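Local coordinates for protein fatty acid synthase 1, isoform A (Drosophila melanogaster, PDB 6FN6) that probably makes long-chain saturated fatty acids from acetyl-CoA and malonyl-CoA using NADPH, this piece being its modifying region with dehydratase, enoylreductase and ketoreductase domains, at residues Ala419-Glu431 against Arg438-Lys450. Sequence-based numbering, arbitrary orientation.
Sequences ALLTKFGFVAVQE and RVLVLARKAVDLK
The antiparallel hairpin of strands 426-433 and 438-445, broken by a classic bulge, belongs to a sheet with methyltransferase-type strand order, consistent with the pseudo-methyltransferase domain of animal fatty acid synthases. V427 and R444 exchange backbone bonds, V427 N reaching R444 O at 2.9 Å. At the bulge V429 and Q430 both face L442, whose O takes two donors. V429 N comes nearly along the C=O axis at 2.7 Å, but bent (131° at the hydrogen). Q430 N, at 3.2 Å, is straighter (162°) and on a lone pair. L442 N closes the pair on Q430 O (3.0 Å).

K445 CG sits over one face of the F426 ring, 3.8 Å from the centroid. F426 CD2 meets A443 CB at 4.0 Å. F426 CG anti to the carbonyl carbon (chi1 -87°) lays the ring against R444 and K445. Replacing that ring by an alanine's methyl is likely to cost K445 CG its CH-pi partner and open a gap beside A443. At the bulge V429 CG2 packs on R444 CB at 3.6 Å.

A Schellman motif at G425 ends helix 410-423, whose L421 touches V441 and A443. Strand 402-409 flanks 438-445, its L404 also meeting F426; R444 NH1 and NE hydrogen-bond to K538 O and N401 O, and helix 279-296 packs on Q430 and L442.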
loop_
_atom_site.group_PDB
_atom_site.type_symbol
_atom_site.label_atom_id
_atom_site.label_comp_id
_atom_site.label_asym_id
_atom_site.label_seq_id
_atom_site.Cartn_x
_atom_site.Cartn_y
_atom_site.Cartn_z
ATOM N N ALA A 419 77.476 -36.225 33.498
ATOM C CA ALA A 419 78.275 -36.526 34.677
ATOM C C ALA A 419 77.785 -35.710 35.864
ATOM O O ALA A 419 77.721 -36.208 36.989
ATOM C CB ALA A 419 79.747 -36.245 34.409
ATOM N N LEU A 420 77.431 -34.457 35.603
ATOM C CA LEU A 420 76.974 -33.559 36.654
ATOM C C LEU A 420 75.657 -34.059 37.247
ATOM O O LEU A 420 75.460 -34.005 38.461
ATOM C CB LEU A 420 76.823 -32.137 36.110
ATOM C CG LEU A 420 76.639 -31.002 37.121
ATOM C CD1 LEU A 420 77.780 -30.960 38.129
ATOM C CD2 LEU A 420 76.531 -29.668 36.397
ATOM N N LEU A 421 74.759 -34.545 36.391
ATOM C CA LEU A 421 73.500 -35.126 36.854
ATOM C C LEU A 421 73.788 -36.408 37.631
ATOM O O LEU A 421 73.195 -36.660 38.680
ATOM C CB LEU A 421 72.558 -35.417 35.680
ATOM C CG LEU A 421 71.911 -34.219 34.975
ATOM C CD1 LEU A 421 71.135 -34.673 33.744
ATOM C CD2 LEU A 421 71.003 -33.441 35.918
ATOM N N THR A 422 74.700 -37.219 37.105
ATOM C CA THR A 422 75.100 -38.453 37.769
ATOM C C THR A 422 75.742 -38.113 39.111
ATOM O O THR A 422 75.486 -38.770 40.120
ATOM C CB THR A 422 76.086 -39.275 36.910
ATOM O OG1 THR A 422 75.491 -39.566 35.641
ATOM C CG2 THR A 422 76.447 -40.584 37.600
ATOM N N LYS A 423 76.580 -37.081 39.110
ATOM C CA LYS A 423 77.275 -36.655 40.316
ATOM C C LYS A 423 76.306 -36.314 41.439
ATOM O O LYS A 423 76.583 -36.585 42.607
ATOM C CB LYS A 423 78.153 -35.438 40.008
ATOM C CG LYS A 423 78.799 -34.791 41.228
ATOM C CD LYS A 423 79.584 -33.555 40.833
ATOM C CE LYS A 423 80.145 -32.833 42.048
ATOM N NZ LYS A 423 80.752 -31.527 41.670
ATOM N N PHE A 424 75.171 -35.720 41.086
ATOM C CA PHE A 424 74.187 -35.314 42.083
ATOM C C PHE A 424 73.069 -36.338 42.248
ATOM O O PHE A 424 72.034 -36.048 42.848
ATOM C CB PHE A 424 73.617 -33.941 41.728
ATOM C CG PHE A 424 74.531 -32.804 42.092
ATOM C CD1 PHE A 424 74.401 -32.161 43.312
ATOM C CD2 PHE A 424 75.533 -32.395 41.228
ATOM C CE1 PHE A 424 75.245 -31.120 43.659
ATOM C CE2 PHE A 424 76.379 -31.354 41.570
ATOM C CZ PHE A 424 76.233 -30.718 42.788
ATOM N N GLY A 425 73.283 -37.539 41.719
ATOM C CA GLY A 425 72.372 -38.644 41.957
ATOM C C GLY A 425 71.123 -38.655 41.100
ATOM O O GLY A 425 70.150 -39.344 41.416
ATOM N N PHE A 426 71.144 -37.885 40.019
ATOM C CA PHE A 426 69.999 -37.797 39.122
ATOM C C PHE A 426 70.241 -38.615 37.861
ATOM O O PHE A 426 71.384 -38.850 37.470
ATOM C CB PHE A 426 69.705 -36.339 38.765
ATOM C CG PHE A 426 68.810 -35.650 39.749
ATOM C CD1 PHE A 426 69.249 -35.378 41.033
ATOM C CD2 PHE A 426 67.525 -35.283 39.395
ATOM C CE1 PHE A 426 68.423 -34.747 41.942
ATOM C CE2 PHE A 426 66.697 -34.653 40.297
ATOM C CZ PHE A 426 67.145 -34.385 41.574
ATOM N N VAL A 427 69.155 -39.058 37.236
ATOM C CA VAL A 427 69.239 -39.824 36.001
ATOM C C VAL A 427 68.442 -39.110 34.912
ATOM O O VAL A 427 67.418 -38.485 35.186
ATOM C CB VAL A 427 68.730 -41.268 36.206
ATOM C CG1 VAL A 427 67.232 -41.280 36.487
ATOM C CG2 VAL A 427 69.056 -42.128 34.995
ATOM N N ALA A 428 68.916 -39.191 33.676
ATOM C CA ALA A 428 68.194 -38.579 32.573
ATOM C C ALA A 428 67.045 -39.488 32.162
ATOM O O ALA A 428 67.246 -40.518 31.519
ATOM C CB ALA A 428 69.120 -38.316 31.403
ATOM N N VAL A 429 65.835 -39.097 32.548
ATOM C CA VAL A 429 64.644 -39.866 32.233
ATOM C C VAL A 429 64.365 -39.773 30.742
ATOM O O VAL A 429 64.092 -40.780 30.092
ATOM C CB VAL A 429 63.438 -39.390 33.063
ATOM C CG1 VAL A 429 62.155 -40.061 32.588
ATOM C CG2 VAL A 429 63.672 -39.668 34.541
ATOM N N GLN A 430 64.426 -38.559 30.202
ATOM C CA GLN A 430 64.230 -38.356 28.772
ATOM C C GLN A 430 65.268 -37.397 28.205
ATOM O O GLN A 430 65.766 -36.515 28.905
ATOM C CB GLN A 430 62.824 -37.816 28.488
ATOM C CG GLN A 430 61.718 -38.850 28.635
ATOM C CD GLN A 430 60.478 -38.511 27.828
ATOM O OE1 GLN A 430 59.792 -39.405 27.331
ATOM N NE2 GLN A 430 60.183 -37.220 27.697
ATOM N N GLU A 431 65.583 -37.579 26.929
ATOM C CA GLU A 431 66.431 -36.647 26.197
ATOM C C GLU A 431 65.830 -36.367 24.830
ATOM O O GLU A 431 65.818 -37.234 23.957
ATOM C CB GLU A 431 67.852 -37.189 26.042
ATOM C CG GLU A 431 68.674 -37.145 27.314
ATOM C CD GLU A 431 70.018 -37.833 27.163
ATOM O OE1 GLU A 431 70.364 -38.229 26.029
ATOM O OE2 GLU A 431 70.733 -37.965 28.177
ATOM N N ARG A 438 71.411 -28.413 20.751
ATOM C CA ARG A 438 70.552 -28.219 21.920
ATOM C C ARG A 438 69.696 -29.451 22.197
ATOM O O ARG A 438 69.376 -30.220 21.290
ATOM C CB ARG A 438 69.654 -26.993 21.750
ATOM C CG ARG A 438 70.374 -25.668 21.938
ATOM C CD ARG A 438 69.411 -24.555 22.318
ATOM N NE ARG A 438 70.119 -23.357 22.762
ATOM C CZ ARG A 438 70.467 -23.105 24.021
ATOM N NH1 ARG A 438 70.183 -23.970 24.986
ATOM N NH2 ARG A 438 71.109 -21.983 24.319
ATOM N N VAL A 439 69.338 -29.628 23.465
ATOM C CA VAL A 439 68.580 -30.794 23.902
ATOM C C VAL A 439 67.726 -30.460 25.123
ATOM O O VAL A 439 68.138 -29.681 25.982
ATOM C CB VAL A 439 69.530 -31.981 24.204
ATOM C CG1 VAL A 439 70.518 -31.614 25.308
ATOM C CG2 VAL A 439 68.735 -33.228 24.577
ATOM N N LEU A 440 66.536 -31.047 25.194
ATOM C CA LEU A 440 65.697 -30.914 26.381
ATOM C C LEU A 440 65.833 -32.176 27.233
ATOM O O LEU A 440 65.566 -33.285 26.766
ATOM C CB LEU A 440 64.235 -30.675 25.997
ATOM C CG LEU A 440 63.291 -30.267 27.136
ATOM C CD1 LEU A 440 63.662 -28.895 27.694
ATOM C CD2 LEU A 440 61.838 -30.280 26.674
ATOM N N VAL A 441 66.263 -32.000 28.478
ATOM C CA VAL A 441 66.526 -33.127 29.363
ATOM C C VAL A 441 65.546 -33.134 30.528
ATOM O O VAL A 441 65.412 -32.145 31.250
ATOM C CB VAL A 441 67.981 -33.092 29.879
ATOM C CG1 VAL A 441 68.280 -34.320 30.724
ATOM C CG2 VAL A 441 68.961 -32.993 28.718
ATOM N N LEU A 442 64.871 -34.262 30.712
ATOM C CA LEU A 442 64.016 -34.462 31.873
ATOM C C LEU A 442 64.738 -35.368 32.873
ATOM O O LEU A 442 65.031 -36.526 32.571
ATOM C CB LEU A 442 62.673 -35.067 31.456
ATOM C CG LEU A 442 61.608 -35.173 32.552
ATOM C CD1 LEU A 442 61.164 -33.799 33.029
ATOM C CD2 LEU A 442 60.415 -35.973 32.064
ATOM N N ALA A 443 65.015 -34.837 34.062
ATOM C CA ALA A 443 65.807 -35.558 35.054
ATOM C C ALA A 443 64.997 -35.851 36.310
ATOM O O ALA A 443 64.030 -35.155 36.617
ATOM C CB ALA A 443 67.054 -34.765 35.406
ATOM N N ARG A 444 65.420 -36.882 37.035
ATOM C CA ARG A 444 64.718 -37.360 38.220
ATOM C C ARG A 444 65.669 -38.208 39.063
ATOM O O ARG A 444 66.595 -38.815 38.525
ATOM C CB ARG A 444 63.494 -38.185 37.811
ATOM C CG ARG A 444 62.496 -38.467 38.921
ATOM C CD ARG A 444 61.506 -39.543 38.487
ATOM N NE ARG A 444 60.196 -39.411 39.123
ATOM C CZ ARG A 444 59.173 -40.233 38.904
ATOM N NH1 ARG A 444 59.310 -41.265 38.081
ATOM N NH2 ARG A 444 58.015 -40.037 39.520
ATOM N N LYS A 445 65.463 -38.238 40.378
ATOM C CA LYS A 445 66.231 -39.139 41.233
ATOM C C LYS A 445 65.801 -40.576 40.946
ATOM O O LYS A 445 64.611 -40.862 40.830
ATOM C CB LYS A 445 66.038 -38.812 42.718
ATOM C CG LYS A 445 66.823 -37.600 43.207
ATOM C CD LYS A 445 66.743 -37.453 44.725
ATOM C CE LYS A 445 67.974 -38.023 45.418
ATOM N NZ LYS A 445 69.195 -37.199 45.172
ATOM N N ALA A 446 66.770 -41.473 40.821
ATOM C CA ALA A 446 66.482 -42.879 40.560
ATOM C C ALA A 446 65.965 -43.582 41.817
ATOM O O ALA A 446 66.143 -43.091 42.931
ATOM C CB ALA A 446 67.718 -43.580 40.034
ATOM N N VAL A 447 65.305 -44.722 41.623
ATOM C CA VAL A 447 64.864 -45.558 42.736
ATOM C C VAL A 447 65.603 -46.885 42.683
ATOM O O VAL A 447 66.012 -47.336 41.613
ATOM C CB VAL A 447 63.337 -45.791 42.721
ATOM C CG1 VAL A 447 62.591 -44.471 42.778
ATOM C CG2 VAL A 447 62.921 -46.615 41.500
ATOM N N ASP A 448 65.771 -47.504 43.848
ATOM C CA ASP A 448 66.485 -48.767 43.957
ATOM C C ASP A 448 65.513 -49.943 43.909
ATOM O O ASP A 448 64.700 -50.122 44.815
ATOM C CB ASP A 448 67.298 -48.797 45.253
ATOM C CG ASP A 448 68.213 -50.000 45.348
ATOM O OD1 ASP A 448 68.416 -50.696 44.332
ATOM O OD2 ASP A 448 68.747 -50.240 46.446
ATOM N N LEU A 449 65.593 -50.728 42.839
ATOM C CA LEU A 449 64.682 -51.850 42.633
ATOM C C LEU A 449 64.916 -52.951 43.669
ATOM O O LEU A 449 64.005 -53.705 44.018
ATOM C CB LEU A 449 64.850 -52.415 41.223
ATOM C CG LEU A 449 64.540 -51.461 40.064
ATOM C CD1 LEU A 449 64.673 -52.185 38.734
ATOM C CD2 LEU A 449 63.151 -50.838 40.199
ATOM N N LYS A 450 66.154 -53.031 44.145
ATOM C CA LYS A 450 66.578 -54.046 45.101
ATOM C C LYS A 450 65.967 -53.896 46.495
ATOM O O LYS A 450 65.504 -54.871 47.082
ATOM C CB LYS A 450 68.104 -53.994 45.206
ATOM C CG LYS A 450 68.838 -54.522 43.978
ATOM C CD LYS A 450 70.271 -54.008 43.912
ATOM C CE LYS A 450 71.128 -54.431 45.090
ATOM N NZ LYS A 450 71.937 -53.271 45.576
#